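Local coordinates for sulfotransferase (Mycobacterium tuberculosis, PDB 2ZQ5), which probably transfers a sulfuryl group from the donor PAPS to an acceptor hydroxyl, at residues 91-105 with 226-238. Sequence-based numbering, arbitrary orientation.
Sequences KRPIFVTGLVRTGTT and KRWVLKNPSHLFA
Arg227 reaches back over the start of the neighbouring strand: its chain bends at chi3 (-43°), bringing CD against Ile94 CG1 and NH1 to Arg92 O at 3.0 Å, with that oxygen close to the guanidinium plane. One water then joins Trp228 N to Lys91 O, and from Trp228 O onward direct backbone bonds take over, zipping strands 94-97 and 227-231 in parallel. Leu230 gives its N to Ile94 O and takes Val96 N on its own O, while its CD2 sits over one face of the Phe95 ring, 3.9 Å from the centroid. On the other face of the sheet, Lys231 sets CG against Val96 CB, then turns at chi2 and chi3 so that NZ, 3.2 Å from Thr104 OG1, also bonds Thr105 OG1; Glu173 completes its grip with a salt bridge. The segment 98-105, turning from a central strand into the N-terminus of a helix, has the sequence GxxxxGTT of a P-loop-like element, which in sulfotransferases binds the 5'-phosphosulfate of PAPS, and probably does so here; the lysine ties the end of strand 227-231 to the start of the helix that follows this loop. Beyond the strand, Asn232 O accepts Thr97 OG1 (2.8 Å). His235 offers a ring face to the edge of Phe95, a T-shaped pair with planes at 87°. Leu236 finally settles CG 3.4 Å from Thr97 OG1, and its CD1 meets Leu99 CD1.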
loop_
_atom_site.group_PDB
_atom_site.type_symbol
_atom_site.label_atom_id
_atom_site.label_comp_id
_atom_site.label_asym_id
_atom_site.label_seq_id
_atom_site.Cartn_x
_atom_site.Cartn_y
_atom_site.Cartn_z
ATOM N N LYS A 91 12.867 -5.630 -14.593
ATOM C CA LYS A 91 14.250 -5.810 -14.168
ATOM C C LYS A 91 14.685 -4.973 -12.975
ATOM O O LYS A 91 14.539 -3.750 -12.965
ATOM C CB LYS A 91 15.202 -5.544 -15.343
ATOM C CG LYS A 91 15.031 -6.509 -16.508
ATOM C CD LYS A 91 15.267 -7.947 -16.065
ATOM C CE LYS A 91 15.065 -8.929 -17.210
ATOM N NZ LYS A 91 15.273 -10.338 -16.770
ATOM N N ARG A 92 15.236 -5.662 -11.979
ATOM C CA ARG A 92 15.737 -5.047 -10.754
ATOM C C ARG A 92 14.892 -3.889 -10.227
ATOM O O ARG A 92 15.364 -2.753 -10.112
ATOM C CB ARG A 92 17.187 -4.588 -10.957
ATOM C CG ARG A 92 18.138 -5.712 -11.372
ATOM C CD ARG A 92 19.576 -5.214 -11.430
ATOM N NE ARG A 92 20.176 -5.087 -10.102
ATOM C CZ ARG A 92 21.161 -4.246 -9.807
ATOM N NH1 ARG A 92 21.654 -3.448 -10.744
ATOM N NH2 ARG A 92 21.663 -4.207 -8.581
ATOM N N PRO A 93 13.619 -4.164 -9.906
ATOM C CA PRO A 93 12.725 -3.127 -9.381
ATOM C C PRO A 93 13.147 -2.746 -7.968
ATOM O O PRO A 93 13.759 -3.552 -7.261
ATOM C CB PRO A 93 11.359 -3.810 -9.404
ATOM C CG PRO A 93 11.714 -5.262 -9.144
ATOM C CD PRO A 93 12.908 -5.446 -10.060
ATOM N N ILE A 94 12.831 -1.520 -7.566
ATOM C CA ILE A 94 13.149 -1.051 -6.223
ATOM C C ILE A 94 11.878 -1.054 -5.382
ATOM O O ILE A 94 10.840 -0.533 -5.803
ATOM C CB ILE A 94 13.721 0.383 -6.235
ATOM C CG1 ILE A 94 15.075 0.395 -6.947
ATOM C CG2 ILE A 94 13.861 0.903 -4.807
ATOM C CD1 ILE A 94 15.680 1.776 -7.093
ATOM N N PHE A 95 11.969 -1.660 -4.202
ATOM C CA PHE A 95 10.852 -1.729 -3.267
ATOM C C PHE A 95 11.212 -1.002 -1.981
ATOM O O PHE A 95 12.210 -1.327 -1.334
ATOM C CB PHE A 95 10.526 -3.185 -2.934
ATOM C CG PHE A 95 9.771 -3.904 -4.014
ATOM C CD1 PHE A 95 8.386 -4.009 -3.953
ATOM C CD2 PHE A 95 10.440 -4.479 -5.090
ATOM C CE1 PHE A 95 7.675 -4.679 -4.953
ATOM C CE2 PHE A 95 9.736 -5.151 -6.094
ATOM C CZ PHE A 95 8.355 -5.250 -6.022
ATOM N N VAL A 96 10.406 -0.009 -1.623
ATOM C CA VAL A 96 10.618 0.739 -0.395
ATOM C C VAL A 96 9.588 0.257 0.617
ATOM O O VAL A 96 8.423 0.047 0.279
ATOM C CB VAL A 96 10.409 2.258 -0.604
ATOM C CG1 VAL A 96 10.564 2.998 0.725
ATOM C CG2 VAL A 96 11.402 2.788 -1.623
ATOM N N THR A 97 10.012 0.061 1.858
ATOM C CA THR A 97 9.073 -0.367 2.877
ATOM C C THR A 97 9.524 0.121 4.244
ATOM O O THR A 97 10.658 0.588 4.413
ATOM C CB THR A 97 8.879 -1.909 2.864
ATOM O OG1 THR A 97 7.735 -2.247 3.655
ATOM C CG2 THR A 97 10.103 -2.625 3.415
ATOM N N GLY A 98 8.618 0.025 5.208
ATOM C CA GLY A 98 8.886 0.479 6.557
ATOM C C GLY A 98 7.579 0.999 7.120
ATOM O O GLY A 98 6.570 1.029 6.417
ATOM N N LEU A 99 7.586 1.404 8.384
ATOM C CA LEU A 99 6.377 1.921 9.017
ATOM C C LEU A 99 6.032 3.313 8.528
ATOM O O LEU A 99 6.874 4.023 7.979
ATOM C CB LEU A 99 6.551 1.980 10.537
ATOM C CG LEU A 99 6.276 0.722 11.360
ATOM C CD1 LEU A 99 7.038 -0.467 10.809
ATOM C CD2 LEU A 99 6.668 0.994 12.810
ATOM N N VAL A 100 4.779 3.704 8.722
ATOM C CA VAL A 100 4.374 5.043 8.342
ATOM C C VAL A 100 5.139 5.935 9.321
ATOM O O VAL A 100 5.469 5.500 10.429
ATOM C CB VAL A 100 2.849 5.242 8.511
ATOM C CG1 VAL A 100 2.452 5.040 9.959
ATOM C CG2 VAL A 100 2.449 6.630 8.034
ATOM N N ARG A 101 5.440 7.159 8.902
ATOM C CA ARG A 101 6.174 8.123 9.723
ATOM C C ARG A 101 7.674 7.830 9.820
ATOM O O ARG A 101 8.343 8.317 10.734
ATOM C CB ARG A 101 5.585 8.194 11.141
ATOM C CG ARG A 101 4.094 8.492 11.207
ATOM C CD ARG A 101 3.735 9.814 10.552
ATOM N NE ARG A 101 2.315 10.115 10.721
ATOM C CZ ARG A 101 1.661 11.063 10.058
ATOM N NH1 ARG A 101 2.297 11.814 9.168
ATOM N NH2 ARG A 101 0.370 11.262 10.286
ATOM N N THR A 102 8.208 7.036 8.891
ATOM C CA THR A 102 9.640 6.726 8.903
ATOM C C THR A 102 10.352 7.211 7.642
ATOM O O THR A 102 11.533 6.922 7.439
ATOM C CB THR A 102 9.916 5.210 9.057
ATOM O OG1 THR A 102 9.406 4.501 7.919
ATOM C CG2 THR A 102 9.267 4.677 10.320
ATOM N N GLY A 103 9.629 7.938 6.796
ATOM C CA GLY A 103 10.228 8.469 5.583
ATOM C C GLY A 103 9.997 7.696 4.297
ATOM O O GLY A 103 10.601 8.018 3.274
ATOM N N THR A 104 9.128 6.694 4.322
ATOM C CA THR A 104 8.882 5.914 3.109
ATOM C C THR A 104 8.296 6.761 1.983
ATOM O O THR A 104 8.646 6.575 0.818
ATOM C CB THR A 104 7.934 4.719 3.362
ATOM O OG1 THR A 104 6.659 5.196 3.806
ATOM C CG2 THR A 104 8.531 3.769 4.392
ATOM N N THR A 105 7.406 7.689 2.319
ATOM C CA THR A 105 6.799 8.540 1.302
ATOM C C THR A 105 7.830 9.439 0.636
ATOM O O THR A 105 7.854 9.565 -0.587
ATOM C CB THR A 105 5.684 9.416 1.897
ATOM O OG1 THR A 105 4.673 8.571 2.460
ATOM C CG2 THR A 105 5.058 10.293 0.819
ATOM N N LYS A 226 11.851 1.366 -18.279
ATOM C CA LYS A 226 11.974 2.064 -17.002
ATOM C C LYS A 226 11.886 1.138 -15.793
ATOM O O LYS A 226 11.065 0.219 -15.753
ATOM C CB LYS A 226 10.908 3.162 -16.891
ATOM C CG LYS A 226 11.009 4.245 -17.970
ATOM C CD LYS A 226 10.017 5.368 -17.716
ATOM C CE LYS A 226 10.095 6.447 -18.788
ATOM N NZ LYS A 226 9.716 5.931 -20.132
ATOM N N ARG A 227 12.743 1.389 -14.808
ATOM C CA ARG A 227 12.768 0.582 -13.593
ATOM C C ARG A 227 11.596 0.948 -12.701
ATOM O O ARG A 227 11.340 2.124 -12.456
ATOM C CB ARG A 227 14.064 0.826 -12.819
ATOM C CG ARG A 227 14.220 -0.025 -11.561
ATOM C CD ARG A 227 15.280 0.566 -10.640
ATOM N NE ARG A 227 16.452 0.995 -11.396
ATOM C CZ ARG A 227 17.350 0.171 -11.924
ATOM N NH1 ARG A 227 17.229 -1.142 -11.767
ATOM N NH2 ARG A 227 18.351 0.657 -12.644
ATOM N N TRP A 228 10.884 -0.061 -12.215
ATOM C CA TRP A 228 9.763 0.182 -11.325
ATOM C C TRP A 228 10.244 0.524 -9.919
ATOM O O TRP A 228 11.251 -0.011 -9.439
ATOM C CB TRP A 228 8.856 -1.049 -11.247
ATOM C CG TRP A 228 7.751 -1.062 -12.249
ATOM C CD1 TRP A 228 7.734 -1.711 -13.450
ATOM C CD2 TRP A 228 6.490 -0.399 -12.130
ATOM N NE1 TRP A 228 6.531 -1.497 -14.085
ATOM C CE2 TRP A 228 5.750 -0.693 -13.296
ATOM C CE3 TRP A 228 5.909 0.415 -11.147
ATOM C CZ2 TRP A 228 4.458 -0.201 -13.507
ATOM C CZ3 TRP A 228 4.626 0.906 -11.357
ATOM C CH2 TRP A 228 3.914 0.595 -12.528
ATOM N N VAL A 229 9.517 1.430 -9.276
ATOM C CA VAL A 229 9.790 1.840 -7.908
ATOM C C VAL A 229 8.458 1.679 -7.184
ATOM O O VAL A 229 7.449 2.266 -7.585
ATOM C CB VAL A 229 10.237 3.313 -7.820
ATOM C CG1 VAL A 229 10.456 3.695 -6.362
ATOM C CG2 VAL A 229 11.517 3.522 -8.622
ATOM N N LEU A 230 8.462 0.872 -6.128
ATOM C CA LEU A 230 7.259 0.598 -5.348
ATOM C C LEU A 230 7.458 0.948 -3.884
ATOM O O LEU A 230 8.588 1.026 -3.406
ATOM C CB LEU A 230 6.904 -0.895 -5.419
ATOM C CG LEU A 230 6.671 -1.625 -6.747
ATOM C CD1 LEU A 230 5.665 -0.841 -7.579
ATOM C CD2 LEU A 230 7.983 -1.794 -7.515
ATOM N N LYS A 231 6.354 1.164 -3.176
ATOM C CA LYS A 231 6.418 1.432 -1.744
ATOM C C LYS A 231 5.138 0.929 -1.090
ATOM O O LYS A 231 4.039 1.199 -1.574
ATOM C CB LYS A 231 6.602 2.925 -1.456
ATOM C CG LYS A 231 6.916 3.224 0.015
ATOM C CD LYS A 231 5.679 3.571 0.838
ATOM C CE LYS A 231 5.266 5.019 0.610
ATOM N NZ LYS A 231 4.318 5.507 1.655
ATOM N N ASN A 232 5.281 0.195 0.008
ATOM C CA ASN A 232 4.115 -0.328 0.710
ATOM C C ASN A 232 4.503 -1.053 1.990
ATOM O O ASN A 232 5.544 -1.702 2.051
ATOM C CB ASN A 232 3.360 -1.308 -0.189
ATOM C CG ASN A 232 1.931 -1.523 0.259
ATOM O OD1 ASN A 232 1.180 -0.564 0.448
ATOM N ND2 ASN A 232 1.539 -2.786 0.417
ATOM N N PRO A 233 3.668 -0.944 3.036
ATOM C CA PRO A 233 3.975 -1.626 4.294
ATOM C C PRO A 233 3.962 -3.162 4.185
ATOM O O PRO A 233 4.639 -3.839 4.951
ATOM C CB PRO A 233 2.880 -1.123 5.233
ATOM C CG PRO A 233 2.630 0.265 4.740
ATOM C CD PRO A 233 2.617 0.074 3.235
ATOM N N SER A 234 3.205 -3.712 3.235
ATOM C CA SER A 234 3.115 -5.169 3.104
ATOM C C SER A 234 4.446 -5.858 2.834
ATOM O O SER A 234 4.638 -7.019 3.190
ATOM C CB SER A 234 2.134 -5.556 1.991
ATOM O OG SER A 234 2.682 -5.274 0.712
ATOM N N HIS A 235 5.372 -5.142 2.214
ATOM C CA HIS A 235 6.658 -5.726 1.881
ATOM C C HIS A 235 7.426 -6.206 3.108
ATOM O O HIS A 235 8.302 -7.061 3.004
ATOM C CB HIS A 235 7.436 -4.724 1.028
ATOM C CG HIS A 235 6.704 -4.351 -0.225
ATOM N ND1 HIS A 235 6.669 -3.071 -0.733
ATOM C CD2 HIS A 235 5.911 -5.096 -1.030
ATOM C CE1 HIS A 235 5.878 -3.043 -1.793
ATOM N NE2 HIS A 235 5.405 -4.259 -1.993
ATOM N N LEU A 236 7.071 -5.680 4.277
ATOM C CA LEU A 236 7.706 -6.110 5.522
ATOM C C LEU A 236 7.246 -7.523 5.871
ATOM O O LEU A 236 8.030 -8.348 6.353
ATOM C CB LEU A 236 7.299 -5.196 6.679
ATOM C CG LEU A 236 7.819 -3.763 6.692
ATOM C CD1 LEU A 236 7.125 -2.980 7.797
ATOM C CD2 LEU A 236 9.328 -3.769 6.907
ATOM N N PHE A 237 5.965 -7.783 5.611
ATOM C CA PHE A 237 5.316 -9.055 5.923
ATOM C C PHE A 237 5.441 -10.132 4.855
ATOM O O PHE A 237 5.326 -11.328 5.156
ATOM C CB PHE A 237 3.811 -8.828 6.142
ATOM C CG PHE A 237 3.476 -7.850 7.236
ATOM C CD1 PHE A 237 3.099 -8.306 8.497
ATOM C CD2 PHE A 237 3.501 -6.478 6.999
ATOM C CE1 PHE A 237 2.750 -7.407 9.503
ATOM C CE2 PHE A 237 3.155 -5.572 8.002
ATOM C CZ PHE A 237 2.778 -6.042 9.255
ATOM N N ALA A 238 5.663 -9.715 3.615
ATOM C CA ALA A 238 5.697 -10.651 2.497
ATOM C C ALA A 238 6.986 -10.678 1.700
ATOM O O ALA A 238 6.961 -10.865 0.484
ATOM C CB ALA A 238 4.527 -10.346 1.564
HETATM O O HOH W 1 11.800 -2.709 -12.681
#